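Local coordinates for putative secreted protein (Streptomyces sp. SirexAA-E, PDB 4PEY) that hydrolyses laminarin and laminarioligosaccharides as an exo-beta-1,3-glucanase, successively removing glucose units from the non-reducing ends to give glucose and laminaribiose, at residues Leu82-Asp96 with Asn114-Val128. The protein carries 1 engineered substitution. Sequence-based numbering, arbitrary orientation.
With BGC (beta-D-glucopyranose), chain C; BGC (beta-D-glucopyranose), chain B; BGC (beta-D-glucopyranose), chain D.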
ATOM      1  N   LEU A  82       7.815  22.040   3.191  1.00 17.95           N
ATOM      2  CA  LEU A  82       8.804  21.286   2.444  1.00 19.03           C
ATOM      3  C   LEU A  82       9.332  20.153   3.317  1.00 18.44           C
ATOM      4  O   LEU A  82       9.682  19.080   2.823  1.00 20.46           O
ATOM      5  CB  LEU A  82       9.941  22.197   1.981  1.00 22.03           C
ATOM      6  CG  LEU A  82      10.999  21.555   1.090  1.00 26.95           C
ATOM      7  CD1 LEU A  82      10.382  20.994  -0.189  1.00 27.82           C
ATOM      8  CD2 LEU A  82      12.074  22.572   0.773  1.00 28.31           C
ATOM      9  N   ASN A  83       9.366  20.400   4.624  1.00 18.68           N
ATOM     10  CA  ASN A  83       9.853  19.431   5.595  1.00 19.10           C
ATOM     11  C   ASN A  83       8.792  19.135   6.662  1.00 16.73           C
ATOM     12  O   ASN A  83       7.944  19.984   6.952  1.00 16.30           O
ATOM     13  CB  ASN A  83      11.145  19.951   6.237  1.00 21.45           C
ATOM     14  CG  ASN A  83      12.308  19.984   5.257  1.00 26.44           C
ATOM     15  OD1 ASN A  83      12.820  21.053   4.905  1.00 31.45           O
ATOM     16  ND2 ASN A  83      12.730  18.808   4.808  1.00 25.93           N
ATOM     17  N   PRO A  84       8.823  17.925   7.245  1.00 16.17           N
ATOM     18  CA  PRO A  84       7.767  17.554   8.202  1.00 15.76           C
ATOM     19  C   PRO A  84       7.665  18.503   9.407  1.00 15.47           C
ATOM     20  O   PRO A  84       6.559  18.825   9.840  1.00 15.32           O
ATOM     21  CB  PRO A  84       8.179  16.144   8.652  1.00 18.43           C
ATOM     22  CG  PRO A  84       9.063  15.633   7.566  1.00 20.50           C
ATOM     23  CD  PRO A  84       9.766  16.819   6.994  1.00 16.77           C
ATOM     24  N   ASP A  85       8.795  18.957   9.938  1.00 14.71           N
ATOM     25  CA  ASP A  85       8.756  19.808  11.127  1.00 14.11           C
ATOM     26  C   ASP A  85       8.248  21.220  10.815  1.00 15.36           C
ATOM     27  O   ASP A  85       8.052  22.016  11.726  1.00 16.71           O
ATOM     28  CB  ASP A  85      10.136  19.867  11.791  1.00 16.11           C
ATOM     29  CG  ASP A  85      10.518  18.547  12.445  1.00 18.33           C
ATOM     30  OD1 ASP A  85       9.839  18.144  13.418  1.00 16.60           O
ATOM     31  OD2 ASP A  85      11.482  17.904  11.983  1.00 21.51           O
ATOM     32  N   ASP A  86       8.013  21.520   9.537  1.00 15.18           N
ATOM     33  CA  ASP A  86       7.411  22.802   9.171  1.00 14.85           C
ATOM     34  C   ASP A  86       5.949  22.871   9.597  1.00 15.08           C
ATOM     35  O   ASP A  86       5.394  23.959   9.745  1.00 16.15           O
ATOM     36  CB  ASP A  86       7.502  23.051   7.664  1.00 15.96           C
ATOM     37  CG  ASP A  86       8.925  23.207   7.181  1.00 18.60           C
ATOM     38  OD1 ASP A  86       9.818  23.494   8.006  1.00 21.20           O
ATOM     39  OD2 ASP A  86       9.146  23.057   5.963  1.00 19.57           O
ATOM     40  N   THR A  87       5.331  21.708   9.788  1.00 13.95           N
ATOM     41  CA  THR A  87       3.923  21.645  10.173  1.00 14.02           C
ATOM     42  C   THR A  87       3.796  20.761  11.399  1.00 12.69           C
ATOM     43  O   THR A  87       3.831  19.535  11.290  1.00 14.46           O
ATOM     44  CB  THR A  87       3.030  21.095   9.032  1.00 13.95           C
ATOM     45  OG1 THR A  87       3.378  21.747   7.803  1.00 13.82           O
ATOM     46  CG2 THR A  87       1.564  21.363   9.325  1.00 14.17           C
ATOM     47  N   THR A  88       3.655  21.389  12.563  1.00 13.87           N
ATOM     48  CA  THR A  88       3.728  20.672  13.826  1.00 14.40           C
ATOM     49  C   THR A  88       2.392  20.698  14.560  1.00 15.13           C
ATOM     50  O   THR A  88       1.777  21.755  14.718  1.00 15.28           O
ATOM     51  CB  THR A  88       4.826  21.270  14.737  1.00 15.62           C
ATOM     52  OG1 THR A  88       6.106  21.121  14.107  1.00 17.27           O
ATOM     53  CG2 THR A  88       4.855  20.559  16.088  1.00 17.54           C
ATOM     54  N   PHE A  89       1.947  19.523  14.991  1.00 14.80           N
ATOM     55  CA  PHE A  89       0.769  19.396  15.846  1.00 14.24           C
ATOM     56  C   PHE A  89       1.203  19.205  17.284  1.00 14.30           C
ATOM     57  O   PHE A  89       1.937  18.256  17.587  1.00 15.02           O
ATOM     58  CB  PHE A  89      -0.105  18.184  15.477  1.00 14.61           C
ATOM     59  CG  PHE A  89      -0.890  18.317  14.192  1.00 14.47           C
ATOM     60  CD1 PHE A  89      -0.721  19.390  13.333  1.00 13.50           C
ATOM     61  CD2 PHE A  89      -1.809  17.332  13.854  1.00 14.76           C
ATOM     62  CE1 PHE A  89      -1.462  19.484  12.156  1.00 15.29           C
ATOM     63  CE2 PHE A  89      -2.546  17.412  12.685  1.00 16.20           C
ATOM     64  CZ  PHE A  89      -2.372  18.487  11.833  1.00 15.75           C
ATOM     65  N   ASN A  90       0.758  20.087  18.172  1.00 13.48           N
ATOM     66  CA  ASN A  90       0.755  19.759  19.583  1.00 13.38           C
ATOM     67  C   ASN A  90      -0.544  19.016  19.814  1.00 14.61           C
ATOM     68  O   ASN A  90      -1.609  19.609  20.012  1.00 16.44           O
ATOM     69  CB  ASN A  90       0.908  21.008  20.438  1.00 13.77           C
ATOM     70  CG  ASN A  90       2.283  21.605  20.297  1.00 16.17           C
ATOM     71  OD1 ASN A  90       3.283  20.877  20.330  1.00 15.05           O
ATOM     72  ND2 ASN A  90       2.350  22.910  20.080  1.00 16.88           N
ATOM     73  N   GLY A  91      -0.443  17.696  19.701  1.00 14.91           N
ATOM     74  CA  GLY A  91      -1.608  16.843  19.606  1.00 13.55           C
ATOM     75  C   GLY A  91      -1.310  15.623  18.762  1.00 14.15           C
ATOM     76  O   GLY A  91      -0.149  15.239  18.614  1.00 14.02           O
ATOM     77  N   ASP A  92      -2.361  15.028  18.192  1.00 13.39           N
ATOM     78  CA  ASP A  92      -2.287  13.673  17.669  1.00 12.96           C
ATOM     79  C   ASP A  92      -2.934  13.528  16.299  1.00 13.60           C
ATOM     80  O   ASP A  92      -3.847  14.282  15.938  1.00 14.76           O
ATOM     81  CB  ASP A  92      -2.973  12.689  18.629  1.00 13.03           C
ATOM     82  CG  ASP A  92      -2.305  12.620  20.000  1.00 15.02           C
ATOM     83  OD1 ASP A  92      -2.190  13.665  20.685  1.00 15.91           O
ATOM     84  OD2 ASP A  92      -1.914  11.504  20.403  1.00 15.85           O
ATOM     85  N   VAL A  93      -2.460  12.539  15.551  1.00 13.65           N
ATOM     86  CA  VAL A  93      -3.166  12.039  14.381  1.00 14.42           C
ATOM     87  C   VAL A  93      -3.521  10.590  14.716  1.00 13.50           C
ATOM     88  O   VAL A  93      -2.666   9.700  14.703  1.00 14.23           O
ATOM     89  CB  VAL A  93      -2.316  12.148  13.095  1.00 14.97           C
ATOM     90  CG1 VAL A  93      -2.999  11.443  11.947  1.00 15.78           C
ATOM     91  CG2 VAL A  93      -2.085  13.614  12.741  1.00 15.80           C
ATOM     92  N   THR A  94      -4.784  10.381  15.064  1.00 13.64           N
ATOM     93  CA  THR A  94      -5.221   9.152  15.715  1.00 14.47           C
ATOM     94  C   THR A  94      -6.044   8.235  14.829  1.00 11.96           C
ATOM     95  O   THR A  94      -7.007   8.679  14.204  1.00 13.45           O
ATOM     96  CB  THR A  94      -6.066   9.493  16.958  1.00 14.84           C
ATOM     97  OG1 THR A  94      -5.259  10.231  17.886  1.00 16.29           O
ATOM     98  CG2 THR A  94      -6.623   8.229  17.633  1.00 15.72           C
ATOM     99  N   VAL A  95      -5.672   6.957  14.784  1.00 12.96           N
ATOM    100  CA  VAL A  95      -6.595   5.924  14.331  1.00 12.40           C
ATOM    101  C   VAL A  95      -6.770   4.891  15.445  1.00 13.08           C
ATOM    102  O   VAL A  95      -5.786   4.354  15.972  1.00 12.54           O
ATOM    103  CB  VAL A  95      -6.118   5.229  13.034  1.00 12.63           C
ATOM    104  CG1 VAL A  95      -7.070   4.104  12.646  1.00 13.73           C
ATOM    105  CG2 VAL A  95      -6.009   6.231  11.887  1.00 12.94           C
ATOM    106  N   ASP A  96      -8.023   4.637  15.816  1.00 14.72           N
ATOM    107  CA  ASP A  96      -8.352   3.620  16.817  1.00 14.73           C
ATOM    108  C   ASP A  96      -9.496   2.784  16.244  1.00 14.75           C
ATOM    109  O   ASP A  96      -9.920   3.003  15.100  1.00 14.77           O
ATOM    110  CB  ASP A  96      -8.720   4.258  18.168  1.00 16.89           C
ATOM    111  CG  ASP A  96      -8.545   3.303  19.363  1.00 20.34           C
ATOM    112  OD1 ASP A  96      -8.307   2.086  19.182  1.00 19.81           O
ATOM    113  OD2 ASP A  96      -8.680   3.779  20.509  1.00 23.50           O
ATOM    114  N   ASN A 114       3.898  13.961   6.150  1.00 10.84           N
ATOM    115  CA  ASN A 114       4.551  15.279   6.177  1.00 11.06           C
ATOM    116  C   ASN A 114       4.097  16.174   7.331  1.00 11.57           C
ATOM    117  O   ASN A 114       3.860  17.377   7.157  1.00 12.90           O
ATOM    118  CB  ASN A 114       4.334  15.992   4.828  1.00 12.36           C
ATOM    119  CG  ASN A 114       5.327  17.127   4.596  1.00 12.31           C
ATOM    120  OD1 ASN A 114       6.460  17.081   5.077  1.00 12.41           O
ATOM    121  ND2 ASN A 114       4.904  18.148   3.849  1.00 13.38           N
ATOM    122  N   LEU A 115       4.005  15.573   8.513  1.00 12.31           N
ATOM    123  CA  LEU A 115       3.665  16.282   9.743  1.00 10.90           C
ATOM    124  C   LEU A 115       4.626  15.913  10.858  1.00 12.34           C
ATOM    125  O   LEU A 115       5.139  14.787  10.897  1.00 13.27           O
ATOM    126  CB  LEU A 115       2.238  15.950  10.199  1.00 12.25           C
ATOM    127  CG  LEU A 115       1.068  16.392   9.325  1.00 12.50           C
ATOM    128  CD1 LEU A 115      -0.174  15.608   9.685  1.00 16.02           C
ATOM    129  CD2 LEU A 115       0.824  17.881   9.499  1.00 13.88           C
ATOM    130  N   ALA A 116       4.844  16.851  11.778  1.00 12.71           N
ATOM    131  CA  ALA A 116       5.499  16.537  13.046  1.00 12.57           C
ATOM    132  C   ALA A 116       4.436  16.481  14.145  1.00 12.60           C
ATOM    133  O   ALA A 116       3.548  17.342  14.201  1.00 14.22           O
ATOM    134  CB  ALA A 116       6.576  17.565  13.382  1.00 14.74           C
ATOM    135  N   LEU A 117       4.506  15.454  14.990  1.00 13.13           N
ATOM    136  CA  LEU A 117       3.509  15.246  16.041  1.00 11.91           C
ATOM    137  C   LEU A 117       4.144  15.284  17.425  1.00 12.23           C
ATOM    138  O   LEU A 117       5.176  14.647  17.667  1.00 13.34           O
ATOM    139  CB  LEU A 117       2.790  13.908  15.861  1.00 12.66           C
ATOM    140  CG  LEU A 117       2.179  13.629  14.494  1.00 13.53           C
ATOM    141  CD1 LEU A 117       1.533  12.252  14.509  1.00 14.72           C
ATOM    142  CD2 LEU A 117       1.162  14.696  14.109  1.00 14.79           C
ATOM    143  N   ASN A 118       3.513  16.040  18.316  1.00 13.60           N
ATOM    144  CA  ASN A 118       3.875  16.106  19.728  1.00 14.59           C
ATOM    145  C   ASN A 118       2.688  15.547  20.523  1.00 15.53           C
ATOM    146  O   ASN A 118       1.853  16.313  21.011  1.00 15.53           O
ATOM    147  CB  ASN A 118       4.197  17.557  20.128  1.00 12.78           C
ATOM    148  CG  ASN A 118       4.694  17.688  21.559  1.00 13.58           C
ATOM    149  OD1 ASN A 118       5.233  16.742  22.140  1.00 15.73           O
ATOM    150  ND2 ASN A 118       4.530  18.880  22.130  1.00 13.66           N
ATOM    151  N   PRO A 119       2.575  14.202  20.601  1.00 13.49           N
ATOM    152  CA  PRO A 119       1.327  13.584  21.093  1.00 13.66           C
ATOM    153  C   PRO A 119       1.041  13.888  22.564  1.00 14.01           C
ATOM    154  O   PRO A 119       1.975  13.938  23.376  1.00 15.46           O
ATOM    155  CB  PRO A 119       1.555  12.082  20.864  1.00 14.94           C
ATOM    156  CG  PRO A 119       3.036  11.918  20.795  1.00 16.63           C
ATOM    157  CD  PRO A 119       3.573  13.196  20.195  1.00 16.26           C
ATOM    158  N   VAL A 120      -0.238  14.058  22.900  1.00 14.25           N
ATOM    159  CA  VAL A 120      -0.605  14.623  24.199  0.58 15.73           C
ATOM    160  C   VAL A 120      -0.181  13.749  25.396  1.00 18.41           C
ATOM    161  O   VAL A 120       0.153  14.284  26.453  1.00 24.06           O
ATOM    162  CB  VAL A 120      -2.135  14.918  24.274  0.58 17.60           C
ATOM    163  CG1 VAL A 120      -2.945  13.643  24.332  0.58 18.44           C
ATOM    164  CG2 VAL A 120      -2.459  15.798  25.475  0.58 19.62           C
ATOM    165  N   ASN A 121      -0.170  12.423  25.251  1.00 17.23           N
ATOM    166  CA  ASN A 121       0.285  11.595  26.377  1.00 16.62           C
ATOM    167  C   ASN A 121       1.677  11.017  26.141  1.00 16.14           C
ATOM    168  O   ASN A 121       2.116  10.109  26.854  1.00 18.46           O
ATOM    169  CB  ASN A 121      -0.728  10.469  26.705  1.00 18.37           C
ATOM    170  CG  ASN A 121      -0.719   9.307  25.705  1.00 21.02           C
ATOM    171  OD1 ASN A 121       0.085   9.248  24.780  1.00 18.66           O
ATOM    172  ND2 ASN A 121      -1.631   8.361  25.914  1.00 24.02           N
ATOM    173  N   GLY A 122       2.364  11.556  25.139  1.00 16.34           N
ATOM    174  CA  GLY A 122       3.698  11.098  24.800  1.00 15.64           C
ATOM    175  C   GLY A 122       3.727  10.033  23.716  1.00 13.60           C
ATOM    176  O   GLY A 122       4.800   9.694  23.206  1.00 15.70           O
ATOM    177  N   THR A 123       2.555   9.508  23.355  1.00 12.76           N
ATOM    178  CA  THR A 123       2.470   8.438  22.361  1.00 14.19           C
ATOM    179  C   THR A 123       1.323   8.667  21.392  1.00 13.66           C
ATOM    180  O   THR A 123       0.183   8.861  21.808  1.00 16.37           O
ATOM    181  CB  THR A 123       2.294   7.055  23.038  1.00 15.81           C
ATOM    182  OG1 THR A 123       3.406   6.808  23.909  1.00 19.66           O
ATOM    183  CG2 THR A 123       2.225   5.945  22.002  1.00 14.84           C
ATOM    184  N   ASN A 124       1.629   8.640  20.097  1.00 11.94           N
ATOM    185  CA  ASN A 124       0.602   8.736  19.067  1.00 12.74           C
ATOM    186  C   ASN A 124       0.082   7.348  18.719  1.00 12.74           C
ATOM    187  O   ASN A 124       0.879   6.428  18.572  1.00 13.44           O
ATOM    188  CB  ASN A 124       1.162   9.411  17.808  1.00 11.82           C
ATOM    189  CG  ASN A 124       0.076   9.842  16.853  1.00 11.59           C
ATOM    190  OD1 ASN A 124      -0.520  10.904  17.026  1.00 12.87           O
ATOM    191  ND2 ASN A 124      -0.194   9.019  15.840  1.00 14.21           N
ATOM    192  N   ARG A 125      -1.235   7.189  18.570  1.00 12.23           N
ATOM    193  CA  ARG A 125      -1.798   5.891  18.197  0.52 13.20           C
ATOM    194  C   ARG A 125      -2.241   5.869  16.738  1.00 11.66           C
ATOM    195  O   ARG A 125      -3.118   6.645  16.329  1.00 12.82           O
ATOM    196  CB  ARG A 125      -2.985   5.518  19.091  0.52 14.22           C
ATOM    197  CG  ARG A 125      -3.519   4.111  18.802  0.52 15.05           C
ATOM    198  CD  ARG A 125      -4.887   3.864  19.423  0.52 17.04           C
ATOM    199  NE  ARG A 125      -4.932   4.263  20.826  0.52 18.96           N
ATOM    200  CZ  ARG A 125      -4.490   3.517  21.832  0.52 20.75           C
ATOM    201  NH1 ARG A 125      -4.578   3.966  23.077  0.52 21.83           N
ATOM    202  NH2 ARG A 125      -3.958   2.323  21.596  0.52 21.32           N
ATOM    203  N   TRP A 126      -1.638   4.968  15.962  1.00 12.38           N
ATOM    204  CA  TRP A 126      -1.965   4.775  14.541  1.00 12.69           C
ATOM    205  C   TRP A 126      -2.334   3.300  14.342  1.00 13.32           C
ATOM    206  O   TRP A 126      -1.547   2.505  13.817  1.00 13.69           O
ATOM    207  CB  TRP A 126      -0.781   5.204  13.655  1.00 14.11           C
ATOM    208  CG  TRP A 126      -0.993   5.187  12.152  1.00 14.21           C
ATOM    209  CD1 TRP A 126      -0.460   4.295  11.260  1.00 15.25           C
ATOM    210  CD2 TRP A 126      -1.762   6.118  11.374  1.00 14.82           C
ATOM    211  NE1 TRP A 126      -0.856   4.605   9.983  1.00 15.96           N
ATOM    212  CE2 TRP A 126      -1.658   5.717  10.021  1.00 14.84           C
ATOM    213  CE3 TRP A 126      -2.531   7.245  11.687  1.00 14.51           C
ATOM    214  CZ2 TRP A 126      -2.297   6.405   8.983  1.00 15.75           C
ATOM    215  CZ3 TRP A 126      -3.160   7.932  10.651  1.00 15.08           C
ATOM    216  CH2 TRP A 126      -3.043   7.502   9.316  1.00 15.26           C
ATOM    217  N   ALA A 127      -3.528   2.932  14.800  1.00 12.27           N
ATOM    218  CA  ALA A 127      -3.927   1.526  14.855  1.00 13.23           C
ATOM    219  C   ALA A 127      -4.660   1.114  13.586  1.00 13.20           C
ATOM    220  O   ALA A 127      -5.892   1.027  13.552  1.00 13.92           O
ATOM    221  CB  ALA A 127      -4.790   1.271  16.082  1.00 14.78           C
ATOM    222  N   VAL A 128      -3.881   0.855  12.544  1.00 12.06           N
ATOM    223  CA  VAL A 128      -4.418   0.641  11.212  1.00 11.23           C
ATOM    224  C   VAL A 128      -4.191  -0.776  10.727  1.00 12.27           C
ATOM    225  O   VAL A 128      -3.356  -1.510  11.277  1.00 12.46           O
ATOM    226  CB  VAL A 128      -3.775   1.611  10.206  1.00 10.96           C
ATOM    227  CG1 VAL A 128      -4.093   3.051  10.600  1.00 13.07           C
ATOM    228  CG2 VAL A 128      -2.262   1.394  10.145  1.00 11.33           C
TER
HETATM  229  C2  BGC C   3      -6.024   8.224  21.311  0.93 27.31           C
HETATM  230  C3  BGC C   3      -4.856   8.405  22.273  0.93 26.38           C
HETATM  231  C4  BGC C   3      -4.696   9.871  22.682  0.93 26.01           C
HETATM  232  C5  BGC C   3      -6.033  10.465  23.114  0.93 29.62           C
HETATM  233  C6  BGC C   3      -5.931  11.969  23.337  0.93 32.44           C
HETATM  234  C1  BGC C   3      -7.272   8.870  21.898  0.93 29.29           C
HETATM  235  O2  BGC C   3      -6.255   6.845  21.069  0.93 24.12           O
HETATM  236  O3  BGC C   3      -3.681   7.937  21.658  0.93 23.98           O
HETATM  237  O4  BGC C   3      -3.775   9.975  23.751  0.93 28.07           O
HETATM  238  O5  BGC C   3      -7.015  10.239  22.127  0.93 27.17           O
HETATM  239  O6  BGC C   3      -7.005  12.412  24.137  0.93 34.15           O
HETATM  240  C2  BGC B   2      -9.952   7.175  21.052  0.83 26.41           C
HETATM  241  C3  BGC B   2      -9.553   8.551  21.560  0.83 25.05           C
HETATM  242  C4  BGC B   2     -10.661   9.552  21.259  0.83 27.47           C
HETATM  243  C5  BGC B   2     -12.011   9.048  21.762  0.83 28.19           C
HETATM  244  C6  BGC B   2     -13.123   9.988  21.306  0.83 31.90           C
HETATM  245  C1  BGC B   2     -11.292   6.788  21.669  0.83 28.91           C
HETATM  246  O2  BGC B   2      -8.955   6.228  21.376  0.83 26.25           O
HETATM  247  O3  BGC B   2      -8.362   8.956  20.921  0.83 26.97           O
HETATM  248  O4  BGC B   2     -10.358  10.795  21.855  0.83 28.49           O
HETATM  249  O5  BGC B   2     -12.268   7.739  21.288  0.83 30.05           O
HETATM  250  O6  BGC B   2     -14.361   9.531  21.802  0.83 47.52           O
HETATM  251  C2  BGC D   1     -12.153   3.259  21.675  1.00 21.32           C
HETATM  252  C3  BGC D   1     -12.601   4.709  21.803  1.00 21.32           C
HETATM  253  C4  BGC D   1     -14.044   4.890  21.337  1.00 21.32           C
HETATM  254  C5  BGC D   1     -14.961   3.851  21.975  1.00 21.32           C
HETATM  255  C6  BGC D   1     -16.395   3.978  21.443  1.00 21.32           C
HETATM  256  C1  BGC D   1     -13.167   2.288  22.262  1.00 21.32           C
HETATM  257  O1  BGC D   1     -12.761   0.979  21.895  1.00 21.32           O
HETATM  258  O2  BGC D   1     -10.901   3.106  22.319  1.00 21.32           O
HETATM  259  O3  BGC D   1     -11.726   5.503  21.029  1.00 21.32           O
HETATM  260  O4  BGC D   1     -14.487   6.190  21.674  1.00 21.32           O
HETATM  261  O5  BGC D   1     -14.466   2.544  21.742  1.00 21.32           O
HETATM  262  O6  BGC D   1     -16.417   3.894  20.027  1.00 21.32           O
HETATM  263  O   HOH W   1       5.107  19.951   6.645  1.00 14.76           O
HETATM  264  O   HOH W   2      -3.032   9.305  19.384  1.00 14.98           O
HETATM  265  O   HOH W   3      -1.424  10.938  22.896  1.00 17.36           O
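F89 and A116 sit on neighbouring parallel strands of a right-handed beta-helix, the fold of glycoside hydrolase family 55, where each coil of chain stacks on the one before. F89 N bonds to A116 O at 2.8 Å, and V93, whose beta-branch suits an extended backbone, turns CG2 to L117 CD2 and CG1 to W126 CZ3 inside the coil. Past the corner at G91 the ladder is broken by the P119–G122 turn, and N124 fills in with its side chain. From its CB, with CG anti to the backbone N (chi1 -166°), the amide slips past D92 in the opposite direction, bringing CG 3.5 Å from V93 O. Its OD1 takes V93 N on an in-plane lone pair at 2.9 Å and rests 3.3 Å from D92 CA, while ND2 gives a hydrogen to V93 O at 2.8 Å. An asparagine suits the place because one short amide both donates and accepts; a leucine here would probably leave the buried N and O of V93 without these mates. Nearby, D92 OD1 accepts from V120 N on its syn side, and two waters link OD2 to O3 and O4 of the chain C glucose. R125 is long enough to reach that sugar: in the conformer given, NE donates to its O2, 2.9 Å away and nearly straight (167°). D96 OD2 accepts hydrogen bonds from O2 of the chain D glucose and, at 2.6 Å, O2 of the chain B glucose.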